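Local coordinates for pesticidal crystal protein CRY4AA (Bacillus thuringiensis, PDB 2C9K) that kills mosquito larvae by binding midgut epithelial cells and causing their colloid-osmotic lysis, as a pore-forming three-domain delta-endotoxin, at residues Y183-T194 against V240-K250; N532-P542 against I585-Y595. All coordinates share one frame; numbering follows the deposited sequence.

Interaction 1: residues Y183-T194 against V240-K250; sequences YPVLTKAIEDYT and VALFPNYDVGK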
loop_
_atom_site.group_PDB
_atom_site.type_symbol
_atom_site.label_atom_id
_atom_site.label_comp_id
_atom_site.label_asym_id
_atom_site.label_seq_id
_atom_site.Cartn_x
_atom_site.Cartn_y
_atom_site.Cartn_z
ATOM N N TYR A 183 -4.168 -5.477 26.788
ATOM C CA TYR A 183 -3.956 -6.399 25.675
ATOM C C TYR A 183 -5.224 -6.998 25.070
ATOM O O TYR A 183 -5.297 -7.193 23.863
ATOM C CB TYR A 183 -2.996 -7.529 26.055
ATOM C CG TYR A 183 -2.575 -8.324 24.842
ATOM C CD1 TYR A 183 -2.086 -7.677 23.708
ATOM C CD2 TYR A 183 -2.704 -9.713 24.804
ATOM C CE1 TYR A 183 -1.743 -8.387 22.565
ATOM C CE2 TYR A 183 -2.361 -10.432 23.663
ATOM C CZ TYR A 183 -1.885 -9.757 22.550
ATOM O OH TYR A 183 -1.556 -10.442 21.416
ATOM N N PRO A 184 -6.226 -7.325 25.897
ATOM C CA PRO A 184 -7.427 -7.886 25.275
ATOM C C PRO A 184 -8.119 -6.799 24.454
ATOM O O PRO A 184 -8.748 -7.070 23.435
ATOM C CB PRO A 184 -8.253 -8.329 26.476
ATOM C CG PRO A 184 -7.201 -8.703 27.479
ATOM C CD PRO A 184 -6.242 -7.550 27.353
ATOM N N VAL A 185 -7.977 -5.561 24.908
ATOM C CA VAL A 185 -8.578 -4.410 24.236
ATOM C C VAL A 185 -7.787 -3.976 22.998
ATOM O O VAL A 185 -8.376 -3.540 22.002
ATOM C CB VAL A 185 -8.680 -3.204 25.198
ATOM C CG1 VAL A 185 -9.248 -2.003 24.478
ATOM C CG2 VAL A 185 -9.542 -3.568 26.380
ATOM N N LEU A 186 -6.459 -4.077 23.075
ATOM C CA LEU A 186 -5.582 -3.700 21.969
ATOM C C LEU A 186 -5.981 -4.532 20.774
ATOM O O LEU A 186 -6.173 -4.029 19.666
ATOM C CB LEU A 186 -4.127 -3.993 22.330
ATOM C CG LEU A 186 -3.082 -3.893 21.217
ATOM C CD1 LEU A 186 -3.108 -2.512 20.598
ATOM C CD2 LEU A 186 -1.710 -4.199 21.793
ATOM N N THR A 187 -6.104 -5.823 21.032
ATOM C CA THR A 187 -6.492 -6.781 20.029
ATOM C C THR A 187 -7.833 -6.401 19.384
ATOM O O THR A 187 -7.890 -6.139 18.186
ATOM C CB THR A 187 -6.562 -8.179 20.672
ATOM O OG1 THR A 187 -5.229 -8.605 20.991
ATOM C CG2 THR A 187 -7.229 -9.190 19.745
ATOM N N LYS A 188 -8.900 -6.353 20.179
ATOM C CA LYS A 188 -10.226 -6.010 19.669
ATOM C C LYS A 188 -10.224 -4.712 18.866
ATOM O O LYS A 188 -11.005 -4.560 17.926
ATOM C CB LYS A 188 -11.223 -5.889 20.825
ATOM C CG LYS A 188 -12.518 -6.676 20.638
ATOM C CD LYS A 188 -12.224 -8.164 20.440
ATOM C CE LYS A 188 -13.461 -9.041 20.645
ATOM N NZ LYS A 188 -13.972 -8.999 22.066
ATOM N N ALA A 189 -9.352 -3.779 19.240
ATOM C CA ALA A 189 -9.244 -2.493 18.551
ATOM C C ALA A 189 -8.604 -2.663 17.167
ATOM O O ALA A 189 -8.976 -1.971 16.211
ATOM C CB ALA A 189 -8.422 -1.522 19.390
ATOM N N ILE A 190 -7.633 -3.572 17.075
ATOM C CA ILE A 190 -6.950 -3.857 15.811
ATOM C C ILE A 190 -7.961 -4.511 14.879
ATOM O O ILE A 190 -8.019 -4.207 13.683
ATOM C CB ILE A 190 -5.763 -4.841 16.004
ATOM C CG1 ILE A 190 -4.607 -4.138 16.716
ATOM C CG2 ILE A 190 -5.317 -5.399 14.665
ATOM C CD1 ILE A 190 -3.453 -5.058 17.070
ATOM N N GLU A 191 -8.767 -5.405 15.441
ATOM C CA GLU A 191 -9.767 -6.099 14.657
ATOM C C GLU A 191 -10.893 -5.173 14.205
ATOM O O GLU A 191 -11.204 -5.111 13.012
ATOM C CB GLU A 191 -10.346 -7.269 15.450
ATOM C CG GLU A 191 -11.377 -8.070 14.666
ATOM C CD GLU A 191 -11.823 -9.317 15.395
ATOM O OE1 GLU A 191 -10.950 -10.068 15.876
ATOM O OE2 GLU A 191 -13.041 -9.556 15.483
ATOM N N ASP A 192 -11.500 -4.454 15.143
ATOM C CA ASP A 192 -12.601 -3.564 14.801
ATOM C C ASP A 192 -12.222 -2.471 13.827
ATOM O O ASP A 192 -12.919 -2.239 12.845
ATOM C CB ASP A 192 -13.193 -2.938 16.056
ATOM C CG ASP A 192 -13.892 -3.950 16.928
ATOM O OD1 ASP A 192 -14.181 -5.068 16.439
ATOM O OD2 ASP A 192 -14.166 -3.623 18.103
ATOM N N TYR A 193 -11.120 -1.792 14.105
ATOM C CA TYR A 193 -10.657 -0.719 13.235
ATOM C C TYR A 193 -10.356 -1.225 11.826
ATOM O O TYR A 193 -10.709 -0.585 10.840
ATOM C CB TYR A 193 -9.429 -0.062 13.853
ATOM C CG TYR A 193 -9.777 0.818 15.031
ATOM C CD1 TYR A 193 -8.840 1.097 16.023
ATOM C CD2 TYR A 193 -11.041 1.404 15.137
ATOM C CE1 TYR A 193 -9.155 1.937 17.092
ATOM C CE2 TYR A 193 -11.359 2.249 16.202
ATOM C CZ TYR A 193 -10.414 2.509 17.172
ATOM O OH TYR A 193 -10.718 3.355 18.212
ATOM N N THR A 194 -9.712 -2.381 11.731
ATOM C CA THR A 194 -9.404 -2.962 10.432
ATOM C C THR A 194 -10.694 -3.218 9.657
ATOM O O THR A 194 -10.872 -2.691 8.566
ATOM C CB THR A 194 -8.633 -4.290 10.574
ATOM O OG1 THR A 194 -7.311 -4.023 11.055
ATOM C CG2 THR A 194 -8.541 -4.998 9.233
ATOM N N VAL A 240 -3.959 0.727 7.541
ATOM C CA VAL A 240 -4.640 -0.448 8.072
ATOM C C VAL A 240 -3.816 -1.733 7.940
ATOM O O VAL A 240 -3.935 -2.643 8.761
ATOM C CB VAL A 240 -5.997 -0.654 7.362
ATOM C CG1 VAL A 240 -6.710 -1.889 7.913
ATOM C CG2 VAL A 240 -6.856 0.590 7.532
ATOM N N ALA A 241 -2.989 -1.817 6.900
ATOM C CA ALA A 241 -2.153 -3.000 6.680
ATOM C C ALA A 241 -1.048 -3.161 7.736
ATOM O O ALA A 241 -0.519 -4.256 7.929
ATOM C CB ALA A 241 -1.539 -2.947 5.290
ATOM N N LEU A 242 -0.704 -2.077 8.423
ATOM C CA LEU A 242 0.337 -2.132 9.446
ATOM C C LEU A 242 -0.216 -2.363 10.860
ATOM O O LEU A 242 0.536 -2.711 11.777
ATOM C CB LEU A 242 1.152 -0.839 9.428
ATOM C CG LEU A 242 1.720 -0.470 8.062
ATOM C CD1 LEU A 242 2.330 0.931 8.115
ATOM C CD2 LEU A 242 2.755 -1.504 7.646
ATOM N N PHE A 243 -1.525 -2.174 11.027
ATOM C CA PHE A 243 -2.168 -2.338 12.334
ATOM C C PHE A 243 -1.822 -3.638 13.067
ATOM O O PHE A 243 -1.638 -3.647 14.290
ATOM C CB PHE A 243 -3.687 -2.226 12.181
ATOM C CG PHE A 243 -4.189 -0.806 12.005
ATOM C CD1 PHE A 243 -5.512 -0.566 11.632
ATOM C CD2 PHE A 243 -3.358 0.282 12.249
ATOM C CE1 PHE A 243 -5.995 0.727 11.507
ATOM C CE2 PHE A 243 -3.837 1.582 12.125
ATOM C CZ PHE A 243 -5.156 1.806 11.754
ATOM N N PRO A 244 -1.716 -4.755 12.329
ATOM C CA PRO A 244 -1.392 -6.026 12.978
ATOM C C PRO A 244 -0.060 -5.988 13.692
ATOM O O PRO A 244 0.196 -6.793 14.570
ATOM C CB PRO A 244 -1.397 -7.015 11.817
ATOM C CG PRO A 244 -2.391 -6.415 10.871
ATOM C CD PRO A 244 -1.991 -4.961 10.899
ATOM N N ASN A 245 0.795 -5.056 13.303
ATOM C CA ASN A 245 2.105 -4.933 13.930
ATOM C C ASN A 245 1.945 -4.407 15.351
ATOM O O ASN A 245 2.835 -4.569 16.184
ATOM C CB ASN A 245 2.994 -3.980 13.127
ATOM C CG ASN A 245 3.227 -4.452 11.699
ATOM O OD1 ASN A 245 3.896 -3.773 10.917
ATOM N ND2 ASN A 245 2.681 -5.617 11.351
ATOM N N TYR A 246 0.808 -3.773 15.625
ATOM C CA TYR A 246 0.554 -3.238 16.952
ATOM C C TYR A 246 0.230 -4.353 17.937
ATOM O O TYR A 246 0.153 -4.106 19.139
ATOM C CB TYR A 246 -0.603 -2.235 16.927
ATOM C CG TYR A 246 -0.266 -0.889 16.304
ATOM C CD1 TYR A 246 0.766 -0.094 16.815
ATOM C CD2 TYR A 246 -0.981 -0.404 15.210
ATOM C CE1 TYR A 246 1.079 1.148 16.247
ATOM C CE2 TYR A 246 -0.674 0.835 14.640
ATOM C CZ TYR A 246 0.357 1.601 15.160
ATOM O OH TYR A 246 0.679 2.804 14.570
ATOM N N ASP A 247 0.039 -5.574 17.436
ATOM C CA ASP A 247 -0.278 -6.714 18.297
ATOM C C ASP A 247 0.966 -7.167 19.036
ATOM O O ASP A 247 1.673 -8.072 18.595
ATOM C CB ASP A 247 -0.847 -7.876 17.473
ATOM C CG ASP A 247 -1.246 -9.083 18.335
ATOM O OD1 ASP A 247 -2.205 -9.794 17.958
ATOM O OD2 ASP A 247 -0.603 -9.338 19.376
ATOM N N VAL A 248 1.229 -6.524 20.165
ATOM C CA VAL A 248 2.383 -6.837 20.986
ATOM C C VAL A 248 2.536 -8.332 21.220
ATOM O O VAL A 248 3.635 -8.826 21.462
ATOM C CB VAL A 248 2.278 -6.137 22.338
ATOM C CG1 VAL A 248 3.429 -6.560 23.228
ATOM C CG2 VAL A 248 2.254 -4.638 22.128
ATOM N N GLY A 249 1.430 -9.059 21.168
ATOM C CA GLY A 249 1.510 -10.491 21.372
ATOM C C GLY A 249 2.247 -11.139 20.220
ATOM O O GLY A 249 3.227 -11.849 20.431
ATOM N N LYS A 250 1.776 -10.873 19.005
ATOM C CA LYS A 250 2.353 -11.418 17.783
ATOM C C LYS A 250 3.756 -10.914 17.457
ATOM O O LYS A 250 4.612 -11.691 17.044
ATOM C CB LYS A 250 1.437 -11.105 16.607
ATOM C CG LYS A 250 0.053 -11.732 16.688
ATOM C CD LYS A 250 -0.011 -13.036 15.910
ATOM C CE LYS A 250 0.567 -14.212 16.680
ATOM N NZ LYS A 250 -0.413 -14.777 17.659
#
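The phenol of Y183 donates a hydrogen bond across the contact to the carboxylate of D247, with 2.5 Å between Y183 OH and D247 OD2. The ring stands anti to its own backbone nitrogen (chi1 -169°), which carries the hydroxyl off the first turn of helix 183-208 to the chain beyond the 3-10 turn 243-246. Ring and carboxylate planes are 62° apart, and the hydroxyl meets OD2 on its syn side. The amide of K250 reaches the same oxygen from the opposite face of the carboxylate plane, K250 N to D247 OD2 measuring 2.9 Å; this bond three residues on is an Asx motif, so one oxygen both folds its own loop and holds the helix.

Mostly apolar packing fills the remainder. I190 inserts its CD1 methyl over the 3-10 turn, 3.6 Å from F243 O and 4.0 Å from Y246 CB, while L186 CD2 lies 4.0 Å from V248 CG2. One helical turn past I190, T194 presents OG1 to the edge of the F243 ring, in its plane; that hydroxyl is already bonded back to I190 O. V240 CG1 packs 3.8 Å from T194 CG2 at the far end.

Helix 140-164 packs against both segments, touching Y193, F243 and V248; its N155 bonds Y246 O and its N148 the Y246 hydroxyl. The contact thus lays the chain leaving helix 222-240 along a neighbouring helix of the N-terminal helical domain. Two donors on OD2 would favour the ionised carboxylate of D247 and tie the helix start to the loop.

Interaction 2: residues N532-P542 against I585-Y595; sequences NTRAVINLSIP and ISLVFNRSDVY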
loop_
_atom_site.group_PDB
_atom_site.type_symbol
_atom_site.label_atom_id
_atom_site.label_comp_id
_atom_site.label_asym_id
_atom_site.label_seq_id
_atom_site.Cartn_x
_atom_site.Cartn_y
_atom_site.Cartn_z
ATOM N N ASN A 532 -10.817 -32.372 9.196
ATOM C CA ASN A 532 -10.477 -33.647 8.562
ATOM C C ASN A 532 -9.909 -33.465 7.165
ATOM O O ASN A 532 -9.494 -34.434 6.521
ATOM C CB ASN A 532 -11.712 -34.549 8.490
ATOM C CG ASN A 532 -12.387 -34.716 9.841
ATOM O OD1 ASN A 532 -11.747 -35.117 10.823
ATOM N ND2 ASN A 532 -13.683 -34.404 9.901
ATOM N N THR A 533 -9.883 -32.219 6.703
ATOM C CA THR A 533 -9.370 -31.904 5.375
ATOM C C THR A 533 -8.333 -30.776 5.398
ATOM O O THR A 533 -8.347 -29.883 4.553
ATOM C CB THR A 533 -10.528 -31.516 4.449
ATOM O OG1 THR A 533 -11.333 -30.509 5.081
ATOM C CG2 THR A 533 -11.375 -32.742 4.137
ATOM N N ARG A 534 -7.425 -30.831 6.364
ATOM C CA ARG A 534 -6.396 -29.810 6.497
ATOM C C ARG A 534 -5.371 -29.905 5.379
ATOM O O ARG A 534 -4.946 -30.996 4.994
ATOM C CB ARG A 534 -5.677 -29.956 7.840
ATOM C CG ARG A 534 -6.594 -30.059 9.033
ATOM C CD ARG A 534 -5.854 -30.657 10.206
ATOM N NE ARG A 534 -5.050 -29.675 10.923
ATOM C CZ ARG A 534 -4.101 -29.990 11.802
ATOM N NH1 ARG A 534 -3.832 -31.264 12.065
ATOM N NH2 ARG A 534 -3.431 -29.035 12.431
ATOM N N ALA A 535 -4.981 -28.751 4.854
ATOM C CA ALA A 535 -3.975 -28.709 3.808
ATOM C C ALA A 535 -2.649 -28.896 4.532
ATOM O O ALA A 535 -2.506 -28.507 5.691
ATOM C CB ALA A 535 -4.005 -27.368 3.097
ATOM N N VAL A 536 -1.688 -29.512 3.863
ATOM C CA VAL A 536 -0.379 -29.734 4.457
ATOM C C VAL A 536 0.642 -28.971 3.632
ATOM O O VAL A 536 0.590 -28.999 2.405
ATOM C CB VAL A 536 -0.035 -31.238 4.475
ATOM C CG1 VAL A 536 1.440 -31.450 4.760
ATOM C CG2 VAL A 536 -0.858 -31.922 5.535
ATOM N N ILE A 537 1.562 -28.290 4.304
ATOM C CA ILE A 537 2.583 -27.500 3.619
ATOM C C ILE A 537 4.019 -27.898 3.936
ATOM O O ILE A 537 4.421 -27.942 5.097
ATOM C CB ILE A 537 2.414 -26.029 3.960
ATOM C CG1 ILE A 537 2.285 -25.885 5.483
ATOM C CG2 ILE A 537 1.211 -25.474 3.217
ATOM C CD1 ILE A 537 1.928 -24.505 5.964
ATOM N N ASN A 538 4.790 -28.175 2.894
ATOM C CA ASN A 538 6.178 -28.560 3.071
ATOM C C ASN A 538 7.100 -27.487 2.531
ATOM O O ASN A 538 6.995 -27.067 1.381
ATOM C CB ASN A 538 6.441 -29.892 2.382
ATOM C CG ASN A 538 5.643 -31.013 2.994
ATOM O OD1 ASN A 538 5.840 -31.360 4.159
ATOM N ND2 ASN A 538 4.722 -31.580 2.221
ATOM N N LEU A 539 8.006 -27.052 3.394
ATOM C CA LEU A 539 8.971 -26.003 3.095
ATOM C C LEU A 539 10.345 -26.638 2.931
ATOM O O LEU A 539 10.879 -27.219 3.880
ATOM C CB LEU A 539 9.023 -25.024 4.266
ATOM C CG LEU A 539 9.077 -23.509 4.095
ATOM C CD1 LEU A 539 9.541 -22.920 5.427
ATOM C CD2 LEU A 539 10.016 -23.104 2.978
ATOM N N SER A 540 10.916 -26.541 1.738
ATOM C CA SER A 540 12.239 -27.097 1.518
ATOM C C SER A 540 13.242 -25.980 1.328
ATOM O O SER A 540 13.142 -25.192 0.385
ATOM C CB SER A 540 12.265 -28.008 0.293
ATOM O OG SER A 540 11.741 -29.287 0.595
ATOM N N ILE A 541 14.189 -25.893 2.251
ATOM C CA ILE A 541 15.237 -24.898 2.154
ATOM C C ILE A 541 16.511 -25.686 1.867
ATOM O O ILE A 541 17.158 -26.210 2.780
ATOM C CB ILE A 541 15.401 -24.097 3.458
ATOM C CG1 ILE A 541 14.071 -23.457 3.841
ATOM C CG2 ILE A 541 16.442 -23.010 3.271
ATOM C CD1 ILE A 541 14.151 -22.565 5.067
ATOM N N PRO A 542 16.859 -25.813 0.579
ATOM C CA PRO A 542 18.047 -26.532 0.126
ATOM C C PRO A 542 19.274 -26.152 0.933
ATOM O O PRO A 542 19.607 -24.978 1.050
ATOM C CB PRO A 542 18.161 -26.105 -1.329
ATOM C CG PRO A 542 16.732 -26.008 -1.738
ATOM C CD PRO A 542 16.104 -25.279 -0.569
ATOM N N ILE A 585 19.036 -17.571 -0.095
ATOM C CA ILE A 585 18.133 -18.622 0.343
ATOM C C ILE A 585 16.989 -18.895 -0.609
ATOM O O ILE A 585 16.391 -17.971 -1.143
ATOM C CB ILE A 585 17.531 -18.256 1.706
ATOM C CG1 ILE A 585 18.656 -17.872 2.679
ATOM C CG2 ILE A 585 16.711 -19.410 2.238
ATOM C CD1 ILE A 585 18.166 -17.178 3.929
ATOM N N SER A 586 16.691 -20.173 -0.813
ATOM C CA SER A 586 15.582 -20.588 -1.667
ATOM C C SER A 586 14.478 -21.120 -0.761
ATOM O O SER A 586 14.693 -22.053 0.010
ATOM C CB SER A 586 16.008 -21.692 -2.634
ATOM O OG SER A 586 16.992 -21.226 -3.527
ATOM N N LEU A 587 13.306 -20.509 -0.844
ATOM C CA LEU A 587 12.182 -20.924 -0.031
ATOM C C LEU A 587 11.142 -21.591 -0.931
ATOM O O LEU A 587 10.263 -20.936 -1.503
ATOM C CB LEU A 587 11.594 -19.710 0.700
ATOM C CG LEU A 587 11.779 -19.621 2.227
ATOM C CD1 LEU A 587 13.244 -19.688 2.603
ATOM C CD2 LEU A 587 11.168 -18.324 2.737
ATOM N N VAL A 588 11.260 -22.908 -1.062
ATOM C CA VAL A 588 10.343 -23.662 -1.900
ATOM C C VAL A 588 9.199 -24.220 -1.077
ATOM O O VAL A 588 9.407 -25.067 -0.221
ATOM C CB VAL A 588 11.045 -24.839 -2.589
ATOM C CG1 VAL A 588 10.182 -25.357 -3.718
ATOM C CG2 VAL A 588 12.403 -24.413 -3.101
ATOM N N PHE A 589 7.995 -23.732 -1.350
ATOM C CA PHE A 589 6.795 -24.178 -0.661
ATOM C C PHE A 589 6.017 -25.162 -1.527
ATOM O O PHE A 589 5.754 -24.901 -2.703
ATOM C CB PHE A 589 5.872 -22.992 -0.331
ATOM C CG PHE A 589 6.361 -22.125 0.791
ATOM C CD1 PHE A 589 7.258 -21.090 0.555
ATOM C CD2 PHE A 589 5.949 -22.365 2.096
ATOM C CE1 PHE A 589 7.740 -20.311 1.602
ATOM C CE2 PHE A 589 6.428 -21.589 3.152
ATOM C CZ PHE A 589 7.327 -20.561 2.902
ATOM N N ASN A 590 5.651 -26.296 -0.937
ATOM C CA ASN A 590 4.868 -27.317 -1.633
ATOM C C ASN A 590 3.654 -27.703 -0.809
ATOM O O ASN A 590 3.677 -27.651 0.424
ATOM C CB ASN A 590 5.689 -28.582 -1.875
ATOM C CG ASN A 590 6.417 -28.565 -3.198
ATOM O OD1 ASN A 590 7.640 -28.442 -3.241
ATOM N ND2 ASN A 590 5.669 -28.689 -4.292
ATOM N N ARG A 591 2.588 -28.079 -1.504
ATOM C CA ARG A 591 1.369 -28.534 -0.851
ATOM C C ARG A 591 1.235 -30.009 -1.222
ATOM O O ARG A 591 1.241 -30.351 -2.401
ATOM C CB ARG A 591 0.163 -27.744 -1.351
ATOM C CG ARG A 591 -1.115 -28.203 -0.717
ATOM C CD ARG A 591 -2.229 -27.204 -0.851
ATOM N NE ARG A 591 -3.449 -27.771 -0.298
ATOM C CZ ARG A 591 -4.623 -27.160 -0.297
ATOM N NH1 ARG A 591 -4.734 -25.950 -0.822
ATOM N NH2 ARG A 591 -5.683 -27.766 0.219
ATOM N N SER A 592 1.124 -30.882 -0.228
ATOM C CA SER A 592 1.036 -32.310 -0.509
ATOM C C SER A 592 -0.313 -32.964 -0.249
ATOM O O SER A 592 -0.592 -34.035 -0.778
ATOM C CB SER A 592 2.105 -33.045 0.286
ATOM O OG SER A 592 1.977 -32.745 1.659
ATOM N N ASP A 593 -1.146 -32.328 0.568
ATOM C CA ASP A 593 -2.460 -32.880 0.888
ATOM C C ASP A 593 -3.285 -33.127 -0.373
ATOM O O ASP A 593 -2.970 -32.605 -1.435
ATOM C CB ASP A 593 -3.227 -31.941 1.830
ATOM C CG ASP A 593 -3.538 -30.602 1.195
ATOM O OD1 ASP A 593 -2.609 -29.781 1.044
ATOM O OD2 ASP A 593 -4.714 -30.370 0.843
ATOM N N VAL A 594 -4.341 -33.922 -0.244
ATOM C CA VAL A 594 -5.207 -34.250 -1.368
ATOM C C VAL A 594 -6.437 -33.354 -1.434
ATOM O O VAL A 594 -7.061 -33.215 -2.485
ATOM C CB VAL A 594 -5.685 -35.716 -1.273
ATOM C CG1 VAL A 594 -6.854 -35.949 -2.209
ATOM C CG2 VAL A 594 -4.554 -36.651 -1.622
ATOM N N TYR A 595 -6.771 -32.742 -0.307
ATOM C CA TYR A 595 -7.951 -31.889 -0.197
ATOM C C TYR A 595 -7.983 -30.664 -1.112
ATOM O O TYR A 595 -7.985 -29.522 -0.647
ATOM C CB TYR A 595 -8.109 -31.482 1.269
ATOM C CG TYR A 595 -7.954 -32.670 2.194
ATOM C CD1 TYR A 595 -6.875 -32.762 3.072
ATOM C CD2 TYR A 595 -8.849 -33.742 2.137
ATOM C CE1 TYR A 595 -6.689 -33.896 3.866
ATOM C CE2 TYR A 595 -8.674 -34.874 2.922
ATOM C CZ TYR A 595 -7.592 -34.951 3.783
ATOM O OH TYR A 595 -7.402 -36.088 4.538
#
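Backbone hydrogen bonds pair strands 536-541 and 585-591 as antiparallel neighbours, with N538-N590 and S540-V588 as hydrogen-bonded pairs. N538 N to N590 O spans 2.8 Å, and N590 N returns a bond to N538 O. Beyond the strand, S592 N continues the ladder to V536 O.

Apolar contacts gather on the face bearing L539 and F589. Their side chains point the same way, and L539 CD2 sits over one face of the F589 ring, 3.8 Å from its centroid; F506 stacks with the same ring. I541 CD1 and L587 CD1 extend this layer at 3.9 Å.

Aromatic and charged groups close the loop end. T533 CA lies over the centre of the Y595 ring, 3.5 Å from its centroid, a CH-pi contact. Within 585-595, extended R591 gives NH2 to the syn lone pair of D593 OD2 at 2.8 Å, nearly in the guanidinium plane. Across the contact, A535 CB lies over one guanidinium face, toward its rim, and V536 N bonds D593 OD1, whose position is less sure. F502 O and T598 O take further bonds from R591.

In the C-terminal beta-sandwich domain, an apolar inner layer thus adjoins a salt bridge that probably offsets the arginine's charge.

How the interactions relate
From the N terminus, the chain first completes interaction 1: helix 183-208 is met again by the segment that follows helix 222-240, closing a largely helical loop of 45 residues. It then runs through the middle domain before interaction 2 opens, where strands 536-541 and 584-591 close a second loop of 42 residues that contains strand but no helix. The two are in series, neither nested nor crossed, and their nearest atoms stay about 15 Å apart. Interaction 1 belongs to the N-terminal helical domain, interaction 2 to the C-terminal one. A bridge exists nonetheless: K250, at the end of interaction 1, accepts a hydrogen bond from R522 through its backbone oxygen and makes a cation-pi contact with Y570, both of the C-terminal domain.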